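Local coordinates for protein extracellular PQQ-dependent sugar dehydrogenase (Coprinopsis cinerea, PDB 6JT6) that carries haem b in the cytochrome domain of a fungal quinohaemoprotein sugar dehydrogenase and probably passes on electrons taken from sugars by its PQQ-dependent catalytic domain, at residues P41-A52 and I113-T124; S78-W86 and I95-I103. All coordinates share one frame; numbering follows the deposited sequence.

Overall arrangement
Interaction 1 pairs two neighbouring strands within one sheet of the beta sandwich, and interaction 2 spans the gap between that sheet and the other; their centres lie about 10 Å apart. Strands 100-109 and 113-121, adjacent in sequence and in the sheet, join them: Arg100 N lies 2.8 Å from Gln121 O, probably a hydrogen bond, and Cys120 SG packs 3.6 Å from Leu101 CD2. Both contacts also reach the glycan, which is attached at Asn122 in interaction 1 and hydrogen-bonded to Tyr96 in interaction 2. The haem lies nearer interaction 2: the side chain of Arg85 comes to about 5 Å from it, that of Phe48 in interaction 1 to about 7 Å.

Interaction 1 (P41-A52 and I113-T124); sequences PDEFIGLFQGPA and IQRIVYRCQNCT. With NAG (2-acetamido-2-deoxy-beta-D-glucopyranose), chain B.
Gly46 lies beneath the ring of Tyr118, its CA 3.6 Å from the ring centroid, in the densely packed middle of the antiparallel pair 43-51 and 113-121. With no CB on Gly46, the ring can lie this close to the strand. Tyr118 CG stands between its own backbone N and carbonyl carbon (chi1 62°), which folds the ring back over the partner strand and sets Tyr118 CE2 above the centre of the Phe48 ring, 3.7 Å from Phe48 CE2. On the same buried face Cys120 CB sits over one face of the Phe44 ring, toward its rim, 3.8 Å from Phe44 CZ, while Cys123, its disulfide partner, touches Phe44 CE2.

The other face is more polar toward the Asp42 end and partly reached by solvent. There the extended Arg119 grips Glu43 side-on: NE meets OE2 at 2.8 Å, within the guanidinium plane, and NH2 reaches OE1 at 3.0 Å. A water links Glu43 OE1 to Gln121 NE2, and Tyr182 also bonds OE2. A methionine in place of Arg119 would probably leave the Glu43 carboxylate without its countercharge. Past the ends of the strands, Thr124 OG1 donates to Asp42 OD1 (2.8 Å) from above the carboxylate plane.

Strand 26-33 continues the sheet beyond 43-51, and strand 100-109 beyond 113-121. Leu71 of strand 70-76 packs on Phe44 and Tyr118, whereas helix 182-191 lies against Ile45 and Arg119.

Interaction 2 (S78-W86 and I95-I103); sequences STPRISARW and IYSGPRLTI. With NAG (2-acetamido-2-deoxy-beta-D-glucopyranose), chain B; MPD ((4S)-2-methyl-2,4-pentanediol), chain E.
Trp86 and Tyr96 each hold CG anti to the backbone N (chi1 -168° and 168°), which swings the two side chains together at the edge of the beta sandwich. Here the chain pairs briefly with strand 79-86 and then crosses to the other sheet, where strand 100-103 runs nearly antiparallel to it with the segment axes 7.8 Å apart. The pairing is marked by Tyr96 N donating to Ala84 O at 3.0 Å.

Between the sheets the packing is apolar. The side chains of Ile82 and Ile103 run past one another in opposite senses, Ile82 CG2 coming within 3.5 Å of Ile103 CG1, and Ile103 CG2 rests on Pro80 CG at 3.8 Å. The small Ala84 lets Pro99 CG come within 3.8 Å of Ala84 CB. On the side of strand 79-86 away from strand 100-103, Ile95 CD1 lies over one face of the Arg85 guanidinium, whose terminal nitrogens bond to the backbone oxygens of Ser159 and Pro157.

The Tyr96 ring has a neighbour on each face: Pro99 CD toward the rim of one, Trp86 CE3 above the centre of the other. Trp86 turns its edge to the tyrosine, an edge-to-face pair with planes at 55°. At the far end of the ring, Tyr96 OH accepts a hydrogen bond from the glycan hydroxyl NAG O6 at 2.7 Å.

Interaction 1 (P41-A52 and I113-T124)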
loop_
_atom_site.group_PDB
_atom_site.type_symbol
_atom_site.label_atom_id
_atom_site.label_comp_id
_atom_site.label_asym_id
_atom_site.label_seq_id
_atom_site.Cartn_x
_atom_site.Cartn_y
_atom_site.Cartn_z
ATOM N N PRO A 41 15.251 6.943 -6.527
ATOM C CA PRO A 41 14.012 6.862 -5.815
ATOM C C PRO A 41 12.927 6.167 -6.647
ATOM O O PRO A 41 11.840 6.721 -6.806
ATOM C CB PRO A 41 13.682 8.351 -5.596
ATOM C CG PRO A 41 14.295 9.056 -6.788
ATOM C CD PRO A 41 15.197 8.061 -7.491
ATOM N N ASP A 42 13.225 4.991 -7.200
ATOM C CA ASP A 42 12.215 4.258 -7.980
ATOM C C ASP A 42 11.524 3.191 -7.130
ATOM O O ASP A 42 11.302 2.050 -7.574
ATOM C CB ASP A 42 12.800 3.686 -9.284
ATOM C CG ASP A 42 11.728 3.185 -10.253
ATOM O OD1 ASP A 42 10.517 3.338 -9.982
ATOM O OD2 ASP A 42 12.104 2.621 -11.302
ATOM N N GLU A 43 11.190 3.578 -5.900
ATOM C CA GLU A 43 10.593 2.662 -4.935
ATOM C C GLU A 43 9.957 3.418 -3.761
ATOM O O GLU A 43 10.193 4.617 -3.573
ATOM C CB GLU A 43 11.628 1.648 -4.441
ATOM C CG GLU A 43 12.680 2.179 -3.473
ATOM C CD GLU A 43 13.474 1.045 -2.871
ATOM O OE1 GLU A 43 14.524 0.683 -3.436
ATOM O OE2 GLU A 43 13.028 0.458 -1.872
ATOM N N PHE A 44 9.132 2.710 -2.983
ATOM C CA PHE A 44 8.638 3.233 -1.712
ATOM C C PHE A 44 8.250 2.051 -0.846
ATOM O O PHE A 44 8.219 0.930 -1.323
ATOM C CB PHE A 44 7.453 4.202 -1.896
ATOM C CG PHE A 44 6.226 3.571 -2.527
ATOM C CD1 PHE A 44 5.211 3.042 -1.726
ATOM C CD2 PHE A 44 6.063 3.570 -3.929
ATOM C CE1 PHE A 44 4.085 2.443 -2.284
ATOM C CE2 PHE A 44 4.921 2.996 -4.501
ATOM C CZ PHE A 44 3.935 2.435 -3.676
ATOM N N ILE A 45 7.987 2.332 0.424
ATOM C CA ILE A 45 7.452 1.353 1.351
ATOM C C ILE A 45 5.993 1.710 1.578
ATOM O O ILE A 45 5.667 2.900 1.790
ATOM C CB ILE A 45 8.207 1.403 2.693
ATOM C CG1 ILE A 45 9.674 0.952 2.499
ATOM C CG2 ILE A 45 7.504 0.561 3.763
ATOM C CD1 ILE A 45 10.570 1.357 3.679
ATOM N N GLY A 46 5.119 0.697 1.530
ATOM C CA GLY A 46 3.704 0.916 1.841
ATOM C C GLY A 46 3.218 0.118 3.045
ATOM O O GLY A 46 3.827 -0.880 3.439
ATOM N N LEU A 47 2.101 0.568 3.619
ATOM C CA LEU A 47 1.430 -0.148 4.683
ATOM C C LEU A 47 -0.058 -0.115 4.409
ATOM O O LEU A 47 -0.613 0.968 4.166
ATOM C CB LEU A 47 1.725 0.503 6.044
ATOM C CG LEU A 47 0.769 0.122 7.210
ATOM C CD1 LEU A 47 0.958 -1.315 7.701
ATOM C CD2 LEU A 47 0.936 1.075 8.384
ATOM N N PHE A 48 -0.677 -1.299 4.433
ATOM C CA PHE A 48 -2.134 -1.430 4.456
ATOM C C PHE A 48 -2.439 -2.005 5.822
ATOM O O PHE A 48 -1.908 -3.054 6.182
ATOM C CB PHE A 48 -2.636 -2.431 3.411
ATOM C CG PHE A 48 -2.393 -2.022 1.972
ATOM C CD1 PHE A 48 -2.500 -0.685 1.560
ATOM C CD2 PHE A 48 -2.107 -3.004 1.005
ATOM C CE1 PHE A 48 -2.311 -0.351 0.214
ATOM C CE2 PHE A 48 -1.912 -2.659 -0.334
ATOM C CZ PHE A 48 -2.017 -1.344 -0.718
ATOM N N GLN A 49 -3.341 -1.357 6.549
ATOM C CA GLN A 49 -3.717 -1.834 7.873
ATOM C C GLN A 49 -5.218 -1.690 8.011
ATOM O O GLN A 49 -5.785 -0.672 7.630
ATOM C CB GLN A 49 -3.004 -1.024 8.961
ATOM C CG GLN A 49 -3.352 -1.474 10.382
ATOM C CD GLN A 49 -2.339 -0.972 11.401
ATOM O OE1 GLN A 49 -1.162 -1.277 11.315
ATOM N NE2 GLN A 49 -2.807 -0.196 12.370
ATOM N N GLY A 50 -5.867 -2.690 8.576
ATOM C CA GLY A 50 -7.267 -2.524 8.861
ATOM C C GLY A 50 -7.759 -3.581 9.816
ATOM O O GLY A 50 -6.952 -4.380 10.303
ATOM N N PRO A 51 -9.079 -3.578 10.085
ATOM C CA PRO A 51 -9.745 -4.597 10.905
ATOM C C PRO A 51 -9.380 -5.977 10.377
ATOM O O PRO A 51 -9.328 -6.161 9.167
ATOM C CB PRO A 51 -11.251 -4.314 10.668
ATOM C CG PRO A 51 -11.280 -2.864 10.324
ATOM C CD PRO A 51 -10.067 -2.692 9.431
ATOM N N ALA A 52 -9.129 -6.936 11.269
ATOM C CA ALA A 52 -8.749 -8.291 10.849
ATOM C C ALA A 52 -9.835 -8.991 10.030
ATOM O O ALA A 52 -9.563 -9.943 9.302
ATOM C CB ALA A 52 -8.403 -9.131 12.061
ATOM N N ILE A 113 -6.252 -6.695 14.130
ATOM C CA ILE A 113 -5.923 -6.016 12.890
ATOM C C ILE A 113 -5.335 -6.991 11.892
ATOM O O ILE A 113 -4.847 -8.058 12.272
ATOM C CB ILE A 113 -4.981 -4.787 13.096
ATOM C CG1 ILE A 113 -3.644 -5.160 13.771
ATOM C CG2 ILE A 113 -5.712 -3.718 13.893
ATOM C CD1 ILE A 113 -2.507 -4.181 13.524
ATOM N N GLN A 114 -5.425 -6.641 10.612
ATOM C CA GLN A 114 -4.508 -7.191 9.601
ATOM C C GLN A 114 -3.549 -6.088 9.089
ATOM O O GLN A 114 -3.920 -4.902 8.999
ATOM C CB GLN A 114 -5.250 -7.861 8.453
ATOM C CG GLN A 114 -6.135 -6.920 7.649
ATOM C CD GLN A 114 -6.897 -7.655 6.586
ATOM O OE1 GLN A 114 -6.343 -7.981 5.530
ATOM N NE2 GLN A 114 -8.193 -7.914 6.842
ATOM N N ARG A 115 -2.328 -6.489 8.751
ATOM C CA ARG A 115 -1.340 -5.559 8.213
ATOM C C ARG A 115 -0.645 -6.145 7.007
ATOM O O ARG A 115 -0.276 -7.339 7.008
ATOM C CB ARG A 115 -0.281 -5.275 9.263
ATOM C CG ARG A 115 -0.551 -4.063 10.094
ATOM C CD ARG A 115 0.451 -4.064 11.224
ATOM N NE ARG A 115 1.833 -3.656 10.912
ATOM C CZ ARG A 115 2.333 -2.446 11.207
ATOM N NH1 ARG A 115 1.539 -1.491 11.707
ATOM N NH2 ARG A 115 3.601 -2.180 10.997
ATOM N N ILE A 116 -0.480 -5.332 5.959
ATOM C CA ILE A 116 0.385 -5.782 4.849
ATOM C C ILE A 116 1.400 -4.678 4.619
ATOM O O ILE A 116 1.040 -3.591 4.143
ATOM C CB ILE A 116 -0.365 -6.138 3.514
ATOM C CG1 ILE A 116 -1.489 -7.141 3.732
ATOM C CG2 ILE A 116 0.615 -6.723 2.480
ATOM C CD1 ILE A 116 -2.824 -6.481 3.908
ATOM N N VAL A 117 2.660 -4.964 4.953
ATOM C CA VAL A 117 3.709 -3.974 4.834
ATOM C C VAL A 117 4.542 -4.416 3.634
ATOM O O VAL A 117 4.912 -5.586 3.517
ATOM C CB VAL A 117 4.601 -3.939 6.097
ATOM C CG1 VAL A 117 5.625 -2.789 6.010
ATOM C CG2 VAL A 117 3.747 -3.868 7.356
ATOM N N TYR A 118 4.831 -3.494 2.724
ATOM C CA TYR A 118 5.423 -3.932 1.474
ATOM C C TYR A 118 6.444 -2.931 0.946
ATOM O O TYR A 118 6.374 -1.729 1.245
ATOM C CB TYR A 118 4.315 -4.237 0.423
ATOM C CG TYR A 118 3.484 -3.021 0.071
ATOM C CD1 TYR A 118 3.879 -2.143 -0.965
ATOM C CD2 TYR A 118 2.293 -2.725 0.778
ATOM C CE1 TYR A 118 3.128 -1.019 -1.257
ATOM C CE2 TYR A 118 1.523 -1.613 0.468
ATOM C CZ TYR A 118 1.953 -0.751 -0.543
ATOM O OH TYR A 118 1.196 0.375 -0.884
ATOM N N ARG A 119 7.408 -3.467 0.204
ATOM C CA ARG A 119 8.286 -2.670 -0.628
ATOM C C ARG A 119 7.791 -2.731 -2.062
ATOM O O ARG A 119 7.476 -3.785 -2.566
ATOM C CB ARG A 119 9.717 -3.204 -0.524
ATOM C CG ARG A 119 10.794 -2.293 -1.152
ATOM C CD ARG A 119 12.066 -3.126 -1.403
ATOM N NE ARG A 119 13.203 -2.287 -1.745
ATOM C CZ ARG A 119 14.412 -2.768 -1.996
ATOM N NH1 ARG A 119 14.610 -4.084 -1.950
ATOM N NH2 ARG A 119 15.401 -1.938 -2.311
ATOM N N CYS A 120 7.762 -1.585 -2.734
ATOM C CA CYS A 120 7.276 -1.519 -4.109
ATOM C C CYS A 120 8.359 -0.893 -4.944
ATOM O O CYS A 120 8.579 0.327 -4.878
ATOM C CB CYS A 120 6.023 -0.643 -4.206
ATOM S SG CYS A 120 4.970 -0.956 -5.655
ATOM N N GLN A 121 9.015 -1.704 -5.753
ATOM C CA GLN A 121 10.069 -1.177 -6.608
ATOM C C GLN A 121 9.587 -1.136 -8.022
ATOM O O GLN A 121 8.800 -2.004 -8.435
ATOM C CB GLN A 121 11.293 -2.075 -6.555
ATOM C CG GLN A 121 12.042 -1.986 -5.260
ATOM C CD GLN A 121 13.081 -3.074 -5.194
ATOM O OE1 GLN A 121 12.766 -4.222 -4.846
ATOM N NE2 GLN A 121 14.315 -2.733 -5.548
ATOM N N ASN A 122 10.094 -0.160 -8.774
ATOM C CA ASN A 122 9.601 0.112 -10.124
ATOM C C ASN A 122 8.097 0.456 -10.070
ATOM O O ASN A 122 7.262 -0.117 -10.790
ATOM C CB ASN A 122 9.875 -1.089 -11.051
ATOM C CG ASN A 122 9.628 -0.764 -12.511
ATOM O OD1 ASN A 122 9.674 0.417 -12.922
ATOM N ND2 ASN A 122 9.358 -1.806 -13.311
ATOM N N CYS A 123 7.758 1.370 -9.167
ATOM C CA CYS A 123 6.384 1.726 -8.895
ATOM C C CYS A 123 6.161 3.222 -8.963
ATOM O O CYS A 123 5.143 3.692 -8.486
ATOM C CB CYS A 123 5.998 1.253 -7.482
ATOM S SG CYS A 123 6.095 -0.525 -7.262
ATOM N N THR A 124 7.124 3.987 -9.487
ATOM C CA THR A 124 6.972 5.445 -9.459
ATOM C C THR A 124 6.849 6.050 -10.868
ATOM O O THR A 124 6.617 7.235 -10.990
ATOM C CB THR A 124 8.126 6.116 -8.709
ATOM O OG1 THR A 124 9.323 5.863 -9.450
ATOM C CG2 THR A 124 8.287 5.544 -7.288
HETATM C C1 NAG B . 9.122 -1.638 -14.729
HETATM C C2 NAG B . 9.652 -2.794 -15.572
HETATM C C3 NAG B . 9.346 -2.570 -17.059
HETATM C C4 NAG B . 7.883 -2.190 -17.326
HETATM C C5 NAG B . 7.433 -1.019 -16.434
HETATM C C6 NAG B . 5.916 -0.884 -16.487
HETATM C C7 NAG B . 11.768 -3.711 -14.665
HETATM C C8 NAG B . 13.248 -3.427 -14.651
HETATM N N2 NAG B . 11.080 -2.823 -15.379
HETATM O O3 NAG B . 9.643 -3.775 -17.758
HETATM O O4 NAG B . 7.721 -1.866 -18.727
HETATM O O5 NAG B . 7.794 -1.221 -15.055
HETATM O O6 NAG B . 5.445 0.336 -15.885
HETATM O O7 NAG B . 11.265 -4.669 -14.082
HETATM O O HOH W 1 8.771 2.831 -12.063
HETATM O O HOH W 2 15.105 0.393 -6.079
HETATM O O HOH W 3 -0.002 1.571 1.371
#

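Interaction 2 (S78-W86 and I95-I103)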
loop_
_atom_site.group_PDB
_atom_site.type_symbol
_atom_site.label_atom_id
_atom_site.label_comp_id
_atom_site.label_asym_id
_atom_site.label_seq_id
_atom_site.Cartn_x
_atom_site.Cartn_y
_atom_site.Cartn_z
ATOM N N SER A 78 -3.279 -16.629 8.236
ATOM C CA SER A 78 -2.247 -15.773 8.817
ATOM C C SER A 78 -1.216 -15.220 7.796
ATOM O O SER A 78 -0.288 -14.515 8.182
ATOM C CB SER A 78 -1.543 -16.509 9.973
ATOM O OG SER A 78 -0.768 -17.578 9.453
ATOM N N THR A 79 -1.390 -15.530 6.508
ATOM C CA THR A 79 -0.349 -15.283 5.485
ATOM C C THR A 79 -0.698 -14.024 4.653
ATOM O O THR A 79 -1.696 -14.026 3.928
ATOM C CB THR A 79 -0.140 -16.519 4.569
ATOM O OG1 THR A 79 0.169 -17.680 5.363
ATOM C CG2 THR A 79 0.995 -16.276 3.518
ATOM N N PRO A 80 0.111 -12.939 4.784
ATOM C CA PRO A 80 -0.119 -11.735 3.961
ATOM C C PRO A 80 0.150 -12.004 2.466
ATOM O O PRO A 80 0.955 -12.858 2.112
ATOM C CB PRO A 80 0.900 -10.709 4.518
ATOM C CG PRO A 80 2.004 -11.559 5.084
ATOM C CD PRO A 80 1.332 -12.823 5.610
ATOM N N ARG A 81 -0.582 -11.308 1.609
ATOM C CA ARG A 81 -0.410 -11.400 0.176
ATOM C C ARG A 81 -0.493 -9.995 -0.368
ATOM O O ARG A 81 -1.150 -9.126 0.229
ATOM C CB ARG A 81 -1.503 -12.257 -0.469
ATOM C CG ARG A 81 -1.713 -13.623 0.181
ATOM C CD ARG A 81 -1.560 -14.756 -0.786
ATOM N NE ARG A 81 -1.809 -16.004 -0.077
ATOM C CZ ARG A 81 -0.895 -16.925 0.225
ATOM N NH1 ARG A 81 0.388 -16.782 -0.145
ATOM N NH2 ARG A 81 -1.285 -18.010 0.899
ATOM N N ILE A 82 0.110 -9.791 -1.537
ATOM C CA ILE A 82 0.039 -8.505 -2.213
ATOM C C ILE A 82 0.129 -8.712 -3.720
ATOM O O ILE A 82 0.808 -9.638 -4.204
ATOM C CB ILE A 82 1.097 -7.487 -1.657
ATOM C CG1 ILE A 82 0.829 -6.061 -2.167
ATOM C CG2 ILE A 82 2.538 -7.908 -1.996
ATOM C CD1 ILE A 82 0.740 -5.002 -1.104
ATOM N N SER A 83 -0.565 -7.856 -4.459
ATOM C CA SER A 83 -0.638 -7.982 -5.895
ATOM C C SER A 83 -0.646 -6.580 -6.528
ATOM O O SER A 83 -1.197 -5.629 -5.937
ATOM C CB SER A 83 -1.897 -8.775 -6.257
ATOM O OG SER A 83 -2.153 -8.761 -7.647
ATOM N N ALA A 84 -0.037 -6.458 -7.708
ATOM C CA ALA A 84 -0.139 -5.240 -8.507
ATOM C C ALA A 84 -1.140 -5.494 -9.616
ATOM O O ALA A 84 -1.083 -6.552 -10.279
ATOM C CB ALA A 84 1.211 -4.842 -9.108
ATOM N N ARG A 85 -2.035 -4.519 -9.838
ATOM C CA ARG A 85 -3.071 -4.629 -10.875
ATOM C C ARG A 85 -3.269 -3.359 -11.686
ATOM O O ARG A 85 -2.703 -2.326 -11.361
ATOM C CB ARG A 85 -4.388 -5.121 -10.280
ATOM C CG ARG A 85 -4.156 -6.353 -9.423
ATOM C CD ARG A 85 -5.335 -7.242 -9.275
ATOM N NE ARG A 85 -4.943 -8.389 -8.448
ATOM C CZ ARG A 85 -5.762 -9.358 -8.055
ATOM N NH1 ARG A 85 -7.059 -9.326 -8.409
ATOM N NH2 ARG A 85 -5.285 -10.356 -7.299
ATOM N N TRP A 86 -4.078 -3.478 -12.744
ATOM C CA TRP A 86 -4.284 -2.429 -13.724
ATOM C C TRP A 86 -5.672 -2.573 -14.338
ATOM O O TRP A 86 -6.031 -3.650 -14.783
ATOM C CB TRP A 86 -3.225 -2.491 -14.815
ATOM C CG TRP A 86 -3.225 -1.269 -15.666
ATOM C CD1 TRP A 86 -4.112 -0.966 -16.664
ATOM C CD2 TRP A 86 -2.305 -0.162 -15.590
ATOM N NE1 TRP A 86 -3.791 0.271 -17.223
ATOM C CE2 TRP A 86 -2.685 0.775 -16.591
ATOM C CE3 TRP A 86 -1.175 0.117 -14.797
ATOM C CZ2 TRP A 86 -1.968 1.976 -16.823
ATOM C CZ3 TRP A 86 -0.469 1.310 -15.020
ATOM C CH2 TRP A 86 -0.878 2.228 -16.016
ATOM N N ILE A 95 -3.866 -8.432 -13.781
ATOM C CA ILE A 95 -2.530 -8.484 -13.193
ATOM C C ILE A 95 -1.599 -7.563 -13.974
ATOM O O ILE A 95 -1.629 -7.517 -15.210
ATOM C CB ILE A 95 -1.951 -9.932 -13.152
ATOM C CG1 ILE A 95 -2.846 -10.895 -12.337
ATOM C CG2 ILE A 95 -0.513 -9.948 -12.636
ATOM C CD1 ILE A 95 -3.261 -10.425 -10.950
ATOM N N TYR A 96 -0.808 -6.789 -13.231
ATOM C CA TYR A 96 0.078 -5.814 -13.831
ATOM C C TYR A 96 1.491 -6.223 -13.455
ATOM O O TYR A 96 1.818 -6.357 -12.269
ATOM C CB TYR A 96 -0.319 -4.414 -13.351
ATOM C CG TYR A 96 0.638 -3.299 -13.645
ATOM C CD1 TYR A 96 1.165 -3.090 -14.939
ATOM C CD2 TYR A 96 0.998 -2.403 -12.639
ATOM C CE1 TYR A 96 2.055 -2.046 -15.186
ATOM C CE2 TYR A 96 1.871 -1.354 -12.884
ATOM C CZ TYR A 96 2.400 -1.180 -14.144
ATOM O OH TYR A 96 3.275 -0.128 -14.351
ATOM N N SER A 97 2.310 -6.478 -14.472
ATOM C CA SER A 97 3.720 -6.702 -14.259
ATOM C C SER A 97 4.435 -5.394 -14.602
ATOM O O SER A 97 3.966 -4.590 -15.423
ATOM C CB SER A 97 4.239 -7.885 -15.087
ATOM O OG SER A 97 4.113 -7.594 -16.457
ATOM N N GLY A 98 5.590 -5.207 -13.995
ATOM C CA GLY A 98 6.148 -3.883 -13.828
ATOM C C GLY A 98 6.643 -3.878 -12.391
ATOM O O GLY A 98 7.822 -4.074 -12.168
ATOM N N PRO A 99 5.730 -3.705 -11.415
ATOM C CA PRO A 99 6.153 -3.517 -10.036
ATOM C C PRO A 99 6.806 -4.755 -9.465
ATOM O O PRO A 99 6.451 -5.870 -9.850
ATOM C CB PRO A 99 4.836 -3.210 -9.300
ATOM C CG PRO A 99 4.004 -2.564 -10.350
ATOM C CD PRO A 99 4.302 -3.400 -11.568
ATOM N N ARG A 100 7.770 -4.553 -8.578
ATOM C CA ARG A 100 8.411 -5.665 -7.883
ATOM C C ARG A 100 8.060 -5.482 -6.403
ATOM O O ARG A 100 8.412 -4.466 -5.785
ATOM C CB ARG A 100 9.925 -5.700 -8.139
ATOM C CG ARG A 100 10.345 -5.651 -9.625
ATOM C CD ARG A 100 10.500 -7.024 -10.283
ATOM N NE ARG A 100 9.241 -7.766 -10.497
ATOM C CZ ARG A 100 8.553 -7.819 -11.644
ATOM N NH1 ARG A 100 7.429 -8.531 -11.702
ATOM N NH2 ARG A 100 8.976 -7.169 -12.732
ATOM N N LEU A 101 7.317 -6.444 -5.876
ATOM C CA LEU A 101 6.728 -6.338 -4.542
ATOM C C LEU A 101 7.364 -7.311 -3.568
ATOM O O LEU A 101 7.537 -8.509 -3.867
ATOM C CB LEU A 101 5.190 -6.568 -4.575
ATOM C CG LEU A 101 4.383 -5.474 -5.329
ATOM C CD1 LEU A 101 3.026 -6.023 -5.700
ATOM C CD2 LEU A 101 4.234 -4.233 -4.456
ATOM N N THR A 102 7.662 -6.806 -2.376
ATOM C CA THR A 102 8.277 -7.641 -1.350
ATOM C C THR A 102 7.470 -7.370 -0.107
ATOM O O THR A 102 7.430 -6.226 0.349
ATOM C CB THR A 102 9.755 -7.212 -1.113
ATOM O OG1 THR A 102 10.455 -7.195 -2.369
ATOM C CG2 THR A 102 10.445 -8.132 -0.080
ATOM N N ILE A 103 6.848 -8.405 0.443
ATOM C CA ILE A 103 6.180 -8.258 1.739
ATOM C C ILE A 103 7.244 -8.255 2.828
ATOM O O ILE A 103 8.163 -9.076 2.801
ATOM C CB ILE A 103 5.121 -9.352 1.971
ATOM C CG1 ILE A 103 3.966 -9.153 0.964
ATOM C CG2 ILE A 103 4.542 -9.286 3.410
ATOM C CD1 ILE A 103 3.040 -10.345 0.809
HETATM C C1 NAG B . 9.122 -1.638 -14.729
HETATM C C2 NAG B . 9.652 -2.794 -15.572
HETATM C C3 NAG B . 9.346 -2.570 -17.059
HETATM C C4 NAG B . 7.883 -2.190 -17.326
HETATM C C5 NAG B . 7.433 -1.019 -16.434
HETATM C C6 NAG B . 5.916 -0.884 -16.487
HETATM C C7 NAG B . 11.768 -3.711 -14.665
HETATM C C8 NAG B . 13.248 -3.427 -14.651
HETATM N N2 NAG B . 11.080 -2.823 -15.379
HETATM O O3 NAG B . 9.643 -3.775 -17.758
HETATM O O4 NAG B . 7.721 -1.866 -18.727
HETATM O O5 NAG B . 7.794 -1.221 -15.055
HETATM O O6 NAG B . 5.445 0.336 -15.885
HETATM O O7 NAG B . 11.265 -4.669 -14.082
HETATM C C1 MPD E . 3.098 -9.525 -11.429
HETATM C C2 MPD E . 2.690 -8.788 -10.147
HETATM O O2 MPD E . 1.535 -7.969 -10.386
HETATM C CM MPD E . 3.816 -7.850 -9.751
HETATM C C3 MPD E . 2.387 -9.758 -8.987
HETATM C C4 MPD E . 1.152 -10.635 -9.253
HETATM O O4 MPD E . 1.102 -11.746 -8.358
HETATM C C5 MPD E . -0.118 -9.852 -9.020
#